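Local coordinates for protein aspartate aminotransferase, cytoplasmic (Schizosaccharomyces pombe 972h-, PDB 6JPK) that catalyses the reversible pyridoxal 5'-phosphate-dependent transfer of an amino group from L-aspartate to 2-oxoglutarate, giving oxaloacetate and L-glutamate, at residues Glu61-Phe66 and Ala303-Asn308; Pro156-Lys161 and Phe357-Leu362; Arg333-Leu338 and His349-Ile354. The protein carries 1 engineered substitution. All coordinates share one frame; numbering follows the deposited sequence.

Interaction 1 (Glu61-Phe66 and Ala303-Asn308); sequences EEQASF and AAEILN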
ATOM      1  N   GLU A  61      13.666 -17.045  -3.665  1.00 11.56           N
ATOM      2  CA  GLU A  61      13.046 -17.856  -2.622  1.00 22.44           C
ATOM      3  C   GLU A  61      14.029 -18.863  -2.032  1.00 22.73           C
ATOM      4  O   GLU A  61      13.883 -19.255  -0.871  1.00 28.04           O
ATOM      5  CB  GLU A  61      11.797 -18.559  -3.167  1.00 31.14           C
ATOM      6  CG  GLU A  61      12.045 -19.917  -3.816  1.00 41.78           C
ATOM      7  CD  GLU A  61      10.881 -20.363  -4.696  1.00 51.11           C
ATOM      8  OE1 GLU A  61       9.866 -19.628  -4.759  1.00 50.50           O
ATOM      9  OE2 GLU A  61      10.988 -21.439  -5.334  1.00 54.11           O
ATOM     10  N   GLU A  62      15.045 -19.264  -2.796  1.00 19.14           N
ATOM     11  CA  GLU A  62      16.045 -20.208  -2.319  1.00 21.28           C
ATOM     12  C   GLU A  62      17.184 -19.538  -1.573  1.00 21.43           C
ATOM     13  O   GLU A  62      18.028 -20.238  -1.003  1.00 21.13           O
ATOM     14  CB  GLU A  62      16.623 -21.003  -3.493  1.00 25.26           C
ATOM     15  CG  GLU A  62      15.609 -21.874  -4.198  1.00 31.69           C
ATOM     16  CD  GLU A  62      15.295 -23.138  -3.423  1.00 41.02           C
ATOM     17  OE1 GLU A  62      16.158 -23.582  -2.630  1.00 42.01           O
ATOM     18  OE2 GLU A  62      14.185 -23.686  -3.605  1.00 45.48           O
ATOM     19  N   GLN A  63      17.249 -18.212  -1.586  1.00 21.15           N
ATOM     20  CA  GLN A  63      18.359 -17.524  -0.943  1.00 22.20           C
ATOM     21  C   GLN A  63      18.317 -17.743   0.563  1.00 25.83           C
ATOM     22  O   GLN A  63      17.245 -17.764   1.177  1.00 22.37           O
ATOM     23  CB  GLN A  63      18.328 -16.028  -1.270  1.00 16.94           C
ATOM     24  CG  GLN A  63      18.976 -15.716  -2.612  1.00 18.13           C
ATOM     25  CD  GLN A  63      18.679 -14.320  -3.114  1.00 22.77           C
ATOM     26  OE1 GLN A  63      17.834 -13.611  -2.564  1.00 23.64           O
ATOM     27  NE2 GLN A  63      19.366 -13.921  -4.180  1.00 24.44           N
ATOM     28  N   ALA A  64      19.500 -17.913   1.153  1.00 27.84           N
ATOM     29  CA  ALA A  64      19.578 -18.197   2.580  1.00 32.45           C
ATOM     30  C   ALA A  64      18.955 -17.080   3.411  1.00 32.37           C
ATOM     31  O   ALA A  64      18.335 -17.351   4.445  1.00 33.07           O
ATOM     32  CB  ALA A  64      21.034 -18.423   2.986  1.00 34.08           C
ATOM     33  N   SER A  65      19.087 -15.831   2.968  1.00 30.25           N
ATOM     34  CA  SER A  65      18.608 -14.669   3.705  1.00 28.95           C
ATOM     35  C   SER A  65      17.126 -14.359   3.487  1.00 27.09           C
ATOM     36  O   SER A  65      16.642 -13.355   4.021  1.00 28.07           O
ATOM     37  CB  SER A  65      19.421 -13.439   3.309  1.00 31.32           C
ATOM     38  OG  SER A  65      19.158 -13.093   1.959  1.00 35.04           O
ATOM     39  N   PHE A  66      16.403 -15.169   2.718  1.00 19.91           N
ATOM     40  CA  PHE A  66      15.033 -14.833   2.353  1.00 18.85           C
ATOM     41  C   PHE A  66      14.131 -14.895   3.583  1.00 18.92           C
ATOM     42  O   PHE A  66      14.211 -15.842   4.366  1.00 16.59           O
ATOM     43  CB  PHE A  66      14.535 -15.795   1.274  1.00 20.21           C
ATOM     44  CG  PHE A  66      13.084 -15.617   0.924  1.00 20.01           C
ATOM     45  CD1 PHE A  66      12.684 -14.585   0.091  1.00 17.73           C
ATOM     46  CD2 PHE A  66      12.124 -16.480   1.430  1.00 21.47           C
ATOM     47  CE1 PHE A  66      11.345 -14.417  -0.233  1.00 19.09           C
ATOM     48  CE2 PHE A  66      10.775 -16.313   1.105  1.00 21.43           C
ATOM     49  CZ  PHE A  66      10.392 -15.287   0.273  1.00 19.79           C
ATOM     50  N   ALA A 303      12.410  -7.465  -8.373  1.00  7.81           N
ATOM     51  CA  ALA A 303      12.911  -6.400  -9.230  1.00 11.27           C
ATOM     52  C   ALA A 303      14.372  -6.100  -8.931  1.00 10.26           C
ATOM     53  O   ALA A 303      15.180  -5.923  -9.853  1.00  8.35           O
ATOM     54  CB  ALA A 303      12.043  -5.144  -9.054  1.00  7.43           C
ATOM     55  N   ALA A 304      14.738  -6.051  -7.645  1.00  7.99           N
ATOM     56  CA  ALA A 304      16.134  -5.805  -7.306  1.00  8.23           C
ATOM     57  C   ALA A 304      17.013  -6.936  -7.820  1.00  9.80           C
ATOM     58  O   ALA A 304      18.138  -6.698  -8.271  1.00 10.45           O
ATOM     59  CB  ALA A 304      16.304  -5.643  -5.792  1.00  8.27           C
ATOM     60  N   GLU A 305      16.514  -8.174  -7.777  1.00 10.34           N
ATOM     61  CA  GLU A 305      17.326  -9.294  -8.250  1.00 12.98           C
ATOM     62  C   GLU A 305      17.631  -9.142  -9.737  1.00 12.04           C
ATOM     63  O   GLU A 305      18.783  -9.270 -10.164  1.00  9.36           O
ATOM     64  CB  GLU A 305      16.615 -10.622  -7.968  1.00  9.12           C
ATOM     65  CG  GLU A 305      17.523 -11.816  -8.048  1.00 10.78           C
ATOM     66  CD  GLU A 305      18.596 -11.819  -6.945  1.00 18.35           C
ATOM     67  OE1 GLU A 305      18.379 -11.213  -5.860  1.00 20.69           O
ATOM     68  OE2 GLU A 305      19.665 -12.423  -7.177  1.00 16.48           O
ATOM     69  N   ILE A 306      16.603  -8.835 -10.533  1.00  8.82           N
ATOM     70  CA  ILE A 306      16.797  -8.597 -11.962  1.00  8.87           C
ATOM     71  C   ILE A 306      17.756  -7.434 -12.196  1.00 10.60           C
ATOM     72  O   ILE A 306      18.746  -7.557 -12.931  1.00  9.16           O
ATOM     73  CB  ILE A 306      15.442  -8.342 -12.644  1.00  8.59           C
ATOM     74  CG1 ILE A 306      14.589  -9.622 -12.638  1.00  8.67           C
ATOM     75  CG2 ILE A 306      15.649  -7.817 -14.054  1.00  8.62           C
ATOM     76  CD1 ILE A 306      13.209  -9.435 -13.292  1.00  8.43           C
ATOM     77  N   LEU A 307      17.468  -6.281 -11.585  1.00 11.23           N
ATOM     78  CA  LEU A 307      18.174  -5.049 -11.937  1.00 11.54           C
ATOM     79  C   LEU A 307      19.653  -5.098 -11.563  1.00 13.77           C
ATOM     80  O   LEU A 307      20.475  -4.468 -12.235  1.00 11.09           O
ATOM     81  CB  LEU A 307      17.484  -3.851 -11.277  1.00 12.48           C
ATOM     82  CG  LEU A 307      16.079  -3.572 -11.838  1.00 13.12           C
ATOM     83  CD1 LEU A 307      15.283  -2.573 -10.994  1.00  8.79           C
ATOM     84  CD2 LEU A 307      16.186  -3.084 -13.268  1.00 15.61           C
ATOM     85  N   ASN A 308      20.018  -5.840 -10.522  1.00  9.11           N
ATOM     86  CA  ASN A 308      21.405  -5.889 -10.074  1.00 11.02           C
ATOM     87  C   ASN A 308      22.171  -7.078 -10.634  1.00 12.97           C
ATOM     88  O   ASN A 308      23.353  -7.231 -10.323  1.00 12.88           O
ATOM     89  CB  ASN A 308      21.459  -5.897  -8.541  1.00 11.17           C
ATOM     90  CG  ASN A 308      21.027  -4.566  -7.949  1.00 15.01           C
ATOM     91  OD1 ASN A 308      21.576  -3.527  -8.298  1.00 17.45           O
ATOM     92  ND2 ASN A 308      20.016  -4.584  -7.098  1.00 14.83           N
TER

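Interaction 2 (Pro156-Lys161 and Phe357-Leu362); sequences PYWDAK and FSFTGL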
ATOM      1  N   PRO A 156      -4.554  20.446 -23.409  1.00 11.71           N
ATOM      2  CA  PRO A 156      -5.015  19.648 -24.557  1.00 12.82           C
ATOM      3  C   PRO A 156      -3.978  18.604 -24.947  1.00 12.83           C
ATOM      4  O   PRO A 156      -2.770  18.835 -24.836  1.00  8.78           O
ATOM      5  CB  PRO A 156      -5.195  20.694 -25.669  1.00 12.74           C
ATOM      6  CG  PRO A 156      -5.341  21.993 -24.951  1.00 14.42           C
ATOM      7  CD  PRO A 156      -4.498  21.882 -23.714  1.00 10.41           C
ATOM      8  N   TYR A 157      -4.454  17.439 -25.393  1.00 11.29           N
ATOM      9  CA  TYR A 157      -3.518  16.385 -25.772  1.00 12.70           C
ATOM     10  C   TYR A 157      -3.944  15.636 -27.035  1.00 11.17           C
ATOM     11  O   TYR A 157      -3.142  15.462 -27.956  1.00  9.47           O
ATOM     12  CB  TYR A 157      -3.315  15.393 -24.617  1.00  7.86           C
ATOM     13  CG  TYR A 157      -2.043  14.614 -24.800  1.00  9.15           C
ATOM     14  CD1 TYR A 157      -2.039  13.401 -25.486  1.00  9.76           C
ATOM     15  CD2 TYR A 157      -0.830  15.118 -24.344  1.00  7.76           C
ATOM     16  CE1 TYR A 157      -0.864  12.700 -25.691  1.00  9.82           C
ATOM     17  CE2 TYR A 157       0.359  14.422 -24.544  1.00 10.77           C
ATOM     18  CZ  TYR A 157       0.335  13.213 -25.215  1.00 10.17           C
ATOM     19  OH  TYR A 157       1.508  12.514 -25.419  1.00  9.44           O
ATOM     20  N   TRP A 158      -5.184  15.174 -27.091  1.00 12.40           N
ATOM     21  CA  TRP A 158      -5.668  14.445 -28.258  1.00 13.46           C
ATOM     22  C   TRP A 158      -6.297  15.425 -29.240  1.00 12.27           C
ATOM     23  O   TRP A 158      -7.260  16.113 -28.902  1.00 12.11           O
ATOM     24  CB  TRP A 158      -6.676  13.370 -27.850  1.00  8.18           C
ATOM     25  CG  TRP A 158      -7.250  12.547 -29.001  1.00 10.88           C
ATOM     26  CD1 TRP A 158      -8.556  12.520 -29.431  1.00 10.46           C
ATOM     27  CD2 TRP A 158      -6.538  11.623 -29.837  1.00  8.32           C
ATOM     28  NE1 TRP A 158      -8.688  11.635 -30.482  1.00  8.59           N
ATOM     29  CE2 TRP A 158      -7.468  11.071 -30.743  1.00 11.05           C
ATOM     30  CE3 TRP A 158      -5.207  11.195 -29.894  1.00 10.18           C
ATOM     31  CZ2 TRP A 158      -7.103  10.119 -31.699  1.00  8.59           C
ATOM     32  CZ3 TRP A 158      -4.848  10.256 -30.842  1.00  8.79           C
ATOM     33  CH2 TRP A 158      -5.791   9.731 -31.736  1.00  8.50           C
ATOM     34  N   ASP A 159      -5.750  15.482 -30.449  1.00 14.44           N
ATOM     35  CA  ASP A 159      -6.328  16.238 -31.561  1.00 14.08           C
ATOM     36  C   ASP A 159      -7.188  15.255 -32.351  1.00 13.07           C
ATOM     37  O   ASP A 159      -6.674  14.476 -33.154  1.00 11.44           O
ATOM     38  CB  ASP A 159      -5.208  16.852 -32.403  1.00 15.21           C
ATOM     39  CG  ASP A 159      -5.705  17.551 -33.670  1.00 19.36           C
ATOM     40  OD1 ASP A 159      -6.897  17.439 -34.044  1.00 18.42           O
ATOM     41  OD2 ASP A 159      -4.869  18.225 -34.309  1.00 18.90           O
ATOM     42  N   ALA A 160      -8.505  15.278 -32.116  1.00 10.35           N
ATOM     43  CA  ALA A 160      -9.363  14.217 -32.642  1.00 12.32           C
ATOM     44  C   ALA A 160      -9.489  14.287 -34.162  1.00 14.28           C
ATOM     45  O   ALA A 160      -9.497  13.249 -34.839  1.00 16.32           O
ATOM     46  CB  ALA A 160     -10.743  14.285 -31.981  1.00 12.08           C
ATOM     47  N   LYS A 161      -9.576  15.500 -34.721  1.00 14.33           N
ATOM     48  CA  LYS A 161      -9.674  15.644 -36.172  1.00 17.21           C
ATOM     49  C   LYS A 161      -8.462  15.048 -36.880  1.00 16.91           C
ATOM     50  O   LYS A 161      -8.601  14.368 -37.902  1.00 15.90           O
ATOM     51  CB  LYS A 161      -9.826  17.119 -36.549  1.00 24.28           C
ATOM     52  CG  LYS A 161      -9.891  17.368 -38.056  1.00 32.87           C
ATOM     53  CD  LYS A 161     -11.147  18.168 -38.453  1.00 41.78           C
ATOM     54  CE  LYS A 161     -12.454  17.434 -38.079  1.00 46.22           C
ATOM     55  NZ  LYS A 161     -13.692  18.161 -38.517  1.00 47.78           N
ATOM     56  N   PHE A 357      -2.131   0.883 -25.021  1.00  8.60           N
ATOM     57  CA  PHE A 357      -3.394   1.584 -25.205  1.00  8.15           C
ATOM     58  C   PHE A 357      -3.385   2.389 -26.498  1.00 14.47           C
ATOM     59  O   PHE A 357      -2.350   2.905 -26.931  1.00 15.48           O
ATOM     60  CB  PHE A 357      -3.699   2.506 -24.019  1.00 11.05           C
ATOM     61  CG  PHE A 357      -3.813   1.779 -22.716  1.00 18.67           C
ATOM     62  CD1 PHE A 357      -4.871   0.906 -22.488  1.00 22.38           C
ATOM     63  CD2 PHE A 357      -2.860   1.945 -21.726  1.00 18.10           C
ATOM     64  CE1 PHE A 357      -4.981   0.221 -21.291  1.00 22.85           C
ATOM     65  CE2 PHE A 357      -2.965   1.267 -20.521  1.00 19.71           C
ATOM     66  CZ  PHE A 357      -4.026   0.403 -20.301  1.00 21.47           C
ATOM     67  N   SER A 358      -4.559   2.504 -27.109  1.00 15.45           N
ATOM     68  CA  SER A 358      -4.698   3.180 -28.391  1.00 16.73           C
ATOM     69  C   SER A 358      -6.016   3.932 -28.437  1.00 13.64           C
ATOM     70  O   SER A 358      -7.076   3.339 -28.199  1.00  8.95           O
ATOM     71  CB  SER A 358      -4.642   2.177 -29.554  1.00 18.07           C
ATOM     72  OG  SER A 358      -5.170   2.755 -30.741  1.00 18.27           O
ATOM     73  N   PHE A 359      -5.954   5.223 -28.760  1.00  7.79           N
ATOM     74  CA  PHE A 359      -7.147   5.942 -29.198  1.00  9.81           C
ATOM     75  C   PHE A 359      -7.351   5.604 -30.675  1.00 11.78           C
ATOM     76  O   PHE A 359      -6.544   5.997 -31.527  1.00  8.36           O
ATOM     77  CB  PHE A 359      -7.008   7.448 -28.968  1.00  8.00           C
ATOM     78  CG  PHE A 359      -7.839   7.980 -27.814  1.00 11.72           C
ATOM     79  CD1 PHE A 359      -8.008   7.234 -26.647  1.00 13.99           C
ATOM     80  CD2 PHE A 359      -8.430   9.244 -27.889  1.00  9.24           C
ATOM     81  CE1 PHE A 359      -8.759   7.735 -25.571  1.00  7.51           C
ATOM     82  CE2 PHE A 359      -9.200   9.747 -26.826  1.00  9.44           C
ATOM     83  CZ  PHE A 359      -9.359   8.990 -25.666  1.00  8.56           C
ATOM     84  N   THR A 360      -8.407   4.836 -30.965  1.00  8.37           N
ATOM     85  CA  THR A 360      -8.698   4.401 -32.325  1.00 10.22           C
ATOM     86  C   THR A 360      -9.284   5.515 -33.182  1.00 12.92           C
ATOM     87  O   THR A 360      -9.166   5.463 -34.412  1.00 14.63           O
ATOM     88  CB  THR A 360      -9.692   3.234 -32.307  1.00 11.81           C
ATOM     89  OG1 THR A 360     -10.905   3.664 -31.671  1.00 10.64           O
ATOM     90  CG2 THR A 360      -9.113   2.031 -31.544  1.00 11.22           C
ATOM     91  N   GLY A 361      -9.928   6.504 -32.562  1.00 12.75           N
ATOM     92  CA  GLY A 361     -10.681   7.507 -33.280  1.00 12.05           C
ATOM     93  C   GLY A 361     -12.139   7.161 -33.515  1.00 13.73           C
ATOM     94  O   GLY A 361     -12.859   7.961 -34.119  1.00 11.89           O
ATOM     95  N   LEU A 362     -12.599   5.995 -33.069  1.00 12.75           N
ATOM     96  CA  LEU A 362     -14.006   5.649 -33.249  1.00 11.34           C
ATOM     97  C   LEU A 362     -14.888   6.525 -32.368  1.00 12.74           C
ATOM     98  O   LEU A 362     -14.483   6.957 -31.288  1.00  9.15           O
ATOM     99  CB  LEU A 362     -14.246   4.173 -32.918  1.00  9.92           C
ATOM    100  CG  LEU A 362     -13.454   3.161 -33.752  1.00 18.62           C
ATOM    101  CD1 LEU A 362     -13.861   1.737 -33.414  1.00 21.67           C
ATOM    102  CD2 LEU A 362     -13.669   3.430 -35.210  1.00 20.04           C
TER

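Interaction 3 (Arg333-Leu338 and His349-Ile354); sequences RLRDSL and HITQQI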
ATOM      1  N   ARG A 333      -0.917  -5.382 -37.789  1.00 10.76           N
ATOM      2  CA  ARG A 333      -1.967  -6.223 -38.367  1.00 11.08           C
ATOM      3  C   ARG A 333      -3.275  -5.453 -38.474  1.00 10.98           C
ATOM      4  O   ARG A 333      -3.934  -5.459 -39.520  1.00 11.31           O
ATOM      5  CB  ARG A 333      -2.176  -7.494 -37.533  1.00 11.37           C
ATOM      6  CG  ARG A 333      -1.081  -8.560 -37.625  1.00 16.87           C
ATOM      7  CD  ARG A 333      -1.104  -9.341 -38.949  1.00 17.64           C
ATOM      8  NE  ARG A 333      -2.391  -9.980 -39.200  1.00 18.98           N
ATOM      9  CZ  ARG A 333      -2.792 -11.104 -38.612  1.00 20.06           C
ATOM     10  NH1 ARG A 333      -1.998 -11.709 -37.735  1.00 14.21           N
ATOM     11  NH2 ARG A 333      -3.984 -11.625 -38.900  1.00 16.14           N
ATOM     12  N   LEU A 334      -3.666  -4.778 -37.394  1.00 10.55           N
ATOM     13  CA  LEU A 334      -4.912  -4.014 -37.406  1.00 13.86           C
ATOM     14  C   LEU A 334      -4.888  -2.932 -38.485  1.00 13.63           C
ATOM     15  O   LEU A 334      -5.814  -2.833 -39.299  1.00 10.89           O
ATOM     16  CB  LEU A 334      -5.160  -3.401 -36.023  1.00 12.80           C
ATOM     17  CG  LEU A 334      -6.467  -2.634 -35.869  1.00 14.25           C
ATOM     18  CD1 LEU A 334      -7.659  -3.514 -36.252  1.00 10.21           C
ATOM     19  CD2 LEU A 334      -6.604  -2.099 -34.442  1.00 13.27           C
ATOM     20  N   ARG A 335      -3.818  -2.130 -38.520  1.00 11.46           N
ATOM     21  CA  ARG A 335      -3.709  -1.080 -39.531  1.00 12.77           C
ATOM     22  C   ARG A 335      -3.689  -1.658 -40.941  1.00 13.77           C
ATOM     23  O   ARG A 335      -4.375  -1.146 -41.839  1.00 13.55           O
ATOM     24  CB  ARG A 335      -2.454  -0.238 -39.295  1.00 13.62           C
ATOM     25  CG  ARG A 335      -2.255   0.863 -40.352  1.00 20.62           C
ATOM     26  CD  ARG A 335      -0.814   0.950 -40.828  1.00 29.81           C
ATOM     27  NE  ARG A 335      -0.621   1.899 -41.924  1.00 35.54           N
ATOM     28  CZ  ARG A 335      -0.425   1.552 -43.198  1.00 37.26           C
ATOM     29  NH1 ARG A 335      -0.395   0.273 -43.548  1.00 39.10           N
ATOM     30  NH2 ARG A 335      -0.254   2.486 -44.126  1.00 34.24           N
ATOM     31  N   ASP A 336      -2.914  -2.729 -41.158  1.00 11.38           N
ATOM     32  CA  ASP A 336      -2.819  -3.305 -42.498  1.00 11.91           C
ATOM     33  C   ASP A 336      -4.165  -3.820 -42.980  1.00 12.18           C
ATOM     34  O   ASP A 336      -4.465  -3.743 -44.174  1.00 14.60           O
ATOM     35  CB  ASP A 336      -1.782  -4.426 -42.533  1.00 18.15           C
ATOM     36  CG  ASP A 336      -0.353  -3.896 -42.502  1.00 22.24           C
ATOM     37  OD1 ASP A 336      -0.170  -2.657 -42.532  1.00 21.37           O
ATOM     38  OD2 ASP A 336       0.585  -4.717 -42.448  1.00 22.05           O
ATOM     39  N   SER A 337      -4.989  -4.358 -42.079  1.00 11.98           N
ATOM     40  CA  SER A 337      -6.289  -4.867 -42.522  1.00 12.85           C
ATOM     41  C   SER A 337      -7.254  -3.734 -42.842  1.00 14.44           C
ATOM     42  O   SER A 337      -8.043  -3.833 -43.788  1.00 14.00           O
ATOM     43  CB  SER A 337      -6.900  -5.785 -41.469  1.00 13.16           C
ATOM     44  OG  SER A 337      -6.172  -6.992 -41.382  1.00 19.14           O
ATOM     45  N   LEU A 338      -7.215  -2.657 -42.050  1.00 11.82           N
ATOM     46  CA  LEU A 338      -8.050  -1.496 -42.324  1.00 11.81           C
ATOM     47  C   LEU A 338      -7.671  -0.842 -43.650  1.00 16.48           C
ATOM     48  O   LEU A 338      -8.545  -0.375 -44.391  1.00 16.23           O
ATOM     49  CB  LEU A 338      -7.935  -0.496 -41.172  1.00 12.29           C
ATOM     50  CG  LEU A 338      -8.477  -0.980 -39.831  1.00 13.06           C
ATOM     51  CD1 LEU A 338      -8.127   0.015 -38.728  1.00 11.61           C
ATOM     52  CD2 LEU A 338      -9.980  -1.167 -39.921  1.00 18.41           C
ATOM     53  N   HIS A 349      -2.265   6.406 -37.413  1.00  9.63           N
ATOM     54  CA  HIS A 349      -2.124   6.647 -35.978  1.00 12.99           C
ATOM     55  C   HIS A 349      -2.046   5.340 -35.202  1.00 11.50           C
ATOM     56  O   HIS A 349      -1.418   5.290 -34.141  1.00  9.05           O
ATOM     57  CB  HIS A 349      -3.284   7.505 -35.458  1.00 11.01           C
ATOM     58  CG  HIS A 349      -4.640   6.901 -35.679  1.00 11.79           C
ATOM     59  ND1 HIS A 349      -5.212   6.786 -36.930  1.00 12.48           N
ATOM     60  CD2 HIS A 349      -5.544   6.392 -34.806  1.00 11.14           C
ATOM     61  CE1 HIS A 349      -6.405   6.226 -36.819  1.00 13.22           C
ATOM     62  NE2 HIS A 349      -6.634   5.983 -35.540  1.00 12.24           N
ATOM     63  N   ILE A 350      -2.666   4.273 -35.716  1.00 11.87           N
ATOM     64  CA  ILE A 350      -2.596   2.975 -35.047  1.00 11.17           C
ATOM     65  C   ILE A 350      -1.148   2.529 -34.882  1.00 13.02           C
ATOM     66  O   ILE A 350      -0.768   1.991 -33.837  1.00 10.20           O
ATOM     67  CB  ILE A 350      -3.410   1.913 -35.811  1.00 12.69           C
ATOM     68  CG1 ILE A 350      -4.883   2.322 -35.957  1.00 14.34           C
ATOM     69  CG2 ILE A 350      -3.304   0.570 -35.087  1.00  9.26           C
ATOM     70  CD1 ILE A 350      -5.606   2.501 -34.633  1.00 14.06           C
ATOM     71  N   THR A 351      -0.321   2.723 -35.912  1.00  9.33           N
ATOM     72  CA  THR A 351       1.077   2.311 -35.808  1.00  9.36           C
ATOM     73  C   THR A 351       2.008   3.444 -35.363  1.00 11.58           C
ATOM     74  O   THR A 351       3.155   3.168 -34.994  1.00 12.83           O
ATOM     75  CB  THR A 351       1.562   1.699 -37.141  1.00 12.18           C
ATOM     76  OG1 THR A 351       1.339   2.621 -38.208  1.00 13.50           O
ATOM     77  CG2 THR A 351       0.805   0.389 -37.452  1.00  9.94           C
ATOM     78  N   GLN A 352       1.537   4.702 -35.338  1.00 11.69           N
ATOM     79  CA  GLN A 352       2.347   5.796 -34.804  1.00 13.07           C
ATOM     80  C   GLN A 352       2.269   5.879 -33.287  1.00 12.97           C
ATOM     81  O   GLN A 352       3.200   6.390 -32.648  1.00 12.91           O
ATOM     82  CB  GLN A 352       1.920   7.129 -35.425  1.00 12.65           C
ATOM     83  CG  GLN A 352       2.342   7.270 -36.880  1.00 14.53           C
ATOM     84  CD  GLN A 352       1.579   8.356 -37.606  1.00 19.60           C
ATOM     85  OE1 GLN A 352       0.516   8.796 -37.162  1.00 22.49           O
ATOM     86  NE2 GLN A 352       2.113   8.787 -38.735  1.00 20.88           N
ATOM     87  N   GLN A 353       1.191   5.376 -32.705  1.00  8.51           N
ATOM     88  CA  GLN A 353       1.071   5.227 -31.267  1.00  8.23           C
ATOM     89  C   GLN A 353       1.960   4.085 -30.762  1.00  8.41           C
ATOM     90  O   GLN A 353       2.427   3.226 -31.522  1.00  8.78           O
ATOM     91  CB  GLN A 353      -0.389   4.967 -30.892  1.00  8.67           C
ATOM     92  CG  GLN A 353      -1.332   6.147 -31.209  1.00 11.20           C
ATOM     93  CD  GLN A 353      -2.792   5.717 -31.252  1.00 11.83           C
ATOM     94  OE1 GLN A 353      -3.104   4.550 -31.019  1.00 11.01           O
ATOM     95  NE2 GLN A 353      -3.688   6.652 -31.543  1.00 10.30           N
ATOM     96  N   ILE A 354       2.165   4.062 -29.445  1.00 10.61           N
ATOM     97  CA  ILE A 354       3.057   3.093 -28.819  1.00 11.68           C
ATOM     98  C   ILE A 354       2.489   2.700 -27.461  1.00 10.90           C
ATOM     99  O   ILE A 354       1.762   3.469 -26.824  1.00 11.12           O
ATOM    100  CB  ILE A 354       4.488   3.671 -28.694  1.00 17.12           C
ATOM    101  CG1 ILE A 354       5.525   2.571 -28.439  1.00 23.25           C
ATOM    102  CG2 ILE A 354       4.553   4.726 -27.589  1.00  7.66           C
ATOM    103  CD1 ILE A 354       6.951   3.038 -28.697  1.00 22.03           C
TER

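Interaction 1 (Glu61-Phe66 and Ala303-Asn308)
Gln-63 and Glu-305 bridge two backbones that stay well apart: their CA atoms, the nearest pair between the segments, are separated by 11.1 Å. Gln-63 follows the last turn of helix 51-62 and opens a type I beta turn ending at Phe-66, closed by Phe-66 N bonding to Gln-63 O at 3.1 Å. Glu-305 sits in the last turns of helix 297-308. Across such a gap two long side chains must reach from opposite directions. Gln-63 does so with an extended chain (chi2 166°), its amide carried straight out from the turn, whereas Glu-305 bends at its second torsion (chi2 66°). The meeting is confined to the ends of the two chains. NE2 of Gln-63 donates to OE1 of Glu-305 at 3.3 Å, a nearly straight but long and weak hydrogen bond, and the same nitrogen lies 3.4 Å from OE2 of Glu-305. Amide and carboxylate planes are turned 69° from each other, far from the flat pairing two such groups could adopt. Around them, Glu-305 also packs on Val-60 and Leu-312, and beyond the turn Phe-66 rests on Tyr-298 of the second subunit, which places this surface contact near the dimer interface. With an alanine in place of this glutamine, the carboxylate of Glu-305 would probably lose this N-H partner and turn more freely. Because a neutral amide faces a carboxylate, presumably ionised, the attraction is one of dipole and charge: a modest surface tie between the turn and the helix.

Interaction 2 (Pro156-Lys161 and Phe357-Leu362)
Phe-359 lays its side chain across the indole of Trp-158, and each step outward finds a different part of that ring system. The CB begins over the six-membered ring, 3.8 Å from its centroid and only 12° off the normal, a CH-pi contact. From there the phenyl ring heads toward the pyrrole half, directed by a chi1 of -107° that falls between two staggered positions. CD2 makes the closest approach, lying over the indole face 3.5 Å from CE2 of Trp-158, with NE1 just as near. One bond further, CE2 of Phe-359 comes within 3.9 Å of CD1 of Trp-158, which lies in the plane of the phenyl ring at its edge. The pair is therefore T-shaped: the Phe-359 edge points into the face of the five-membered ring, with centroids 4.7 Å apart and planes at 77°. Gly-361 borders the benzo end of the indole, and its positive phi would press a CB against the preceding carbonyl oxygen. Trp-158 belongs to strand 152-159 of the mixed sheet of the large, cofactor-binding domain, as this family is usually divided. Phe-359 ends strand 357-359 of the small domain, which pairs antiparallel with strand 383-385, and its O accepts from Gln-353 NE2, just past helix 349-352. Its side chain also touches Arg-383, which by similarity binds L-aspartate, so the aromatic pair joins the two domains beside the probable substrate pocket.

Interaction 3 (Arg333-Leu338 and His349-Ile354)
Helix-to-helix packing, mainly apolar, brings Leu-334 and Arg-335 of the long helix 310-340 against Ile-350 and Thr-351 of the short helix 349-352. The CA atoms of Arg-335 and Ile-350 are only 6.1 Å apart, and CB of Arg-335 meets CB of Ile-350 at 4.2 Å. Beside them the CD2 branch of Leu-334 reaches the CG2 methyl of Ile-350 at 4.3 Å. On the other flank the aliphatic part of Arg-335 crosses Thr-351: CB of Arg-335 touches CG2 of Thr-351 at 3.8 Å, and CD of the arginine stands equally far from both OG1 and CG2 of the threonine. The helices are consecutive in the chain, the second running back roughly antiparallel along the first, in the small domain of this fold-type I aminotransferase. Helix 394-407 backs the pair, receiving Leu-334 on Ala-398 and Leu-338 on Phe-401. Beyond the apolar stem, Arg-335 ends in charge. With CG anti to the backbone N (chi1 178°) and a bend at the second torsion, its guanidinium swings beside its own helix, where NH1 forms a salt bridge with OD1 of Asp-336 at 3.1 Å, the acceptor lying in the guanidinium plane. NE takes a second carboxylate, Asp-348, just ahead of the short helix; two acidic partners thus fix the rotation of the group. Thr-351 OG1 turns back to the carbonyl of Asp-348 in a weak hydrogen bond.

Interactions 2 and 3 are neighbours, their centres about 13 Å apart, and interaction 3 is nested within the chain loop that interaction 2 closes. They touch through polar links from helix 349-352 and its end to the strand that follows: Gln-353 OE1 to Ser-358 OG and His-349 NE2 to Thr-360 O, each 2.8 Å and probably hydrogen bonds. Arg-383, which probably binds the substrate, lies about 4 Å from the side chain of Phe-359 and about 11 Å from that of Ile-350, so interaction 3 lies farther from the probable substrate site. Interaction 1 is remote, its centre about 42 Å from interaction 2 and about 40 Å from interaction 3, although helices 297-308 and 310-340 are consecutive.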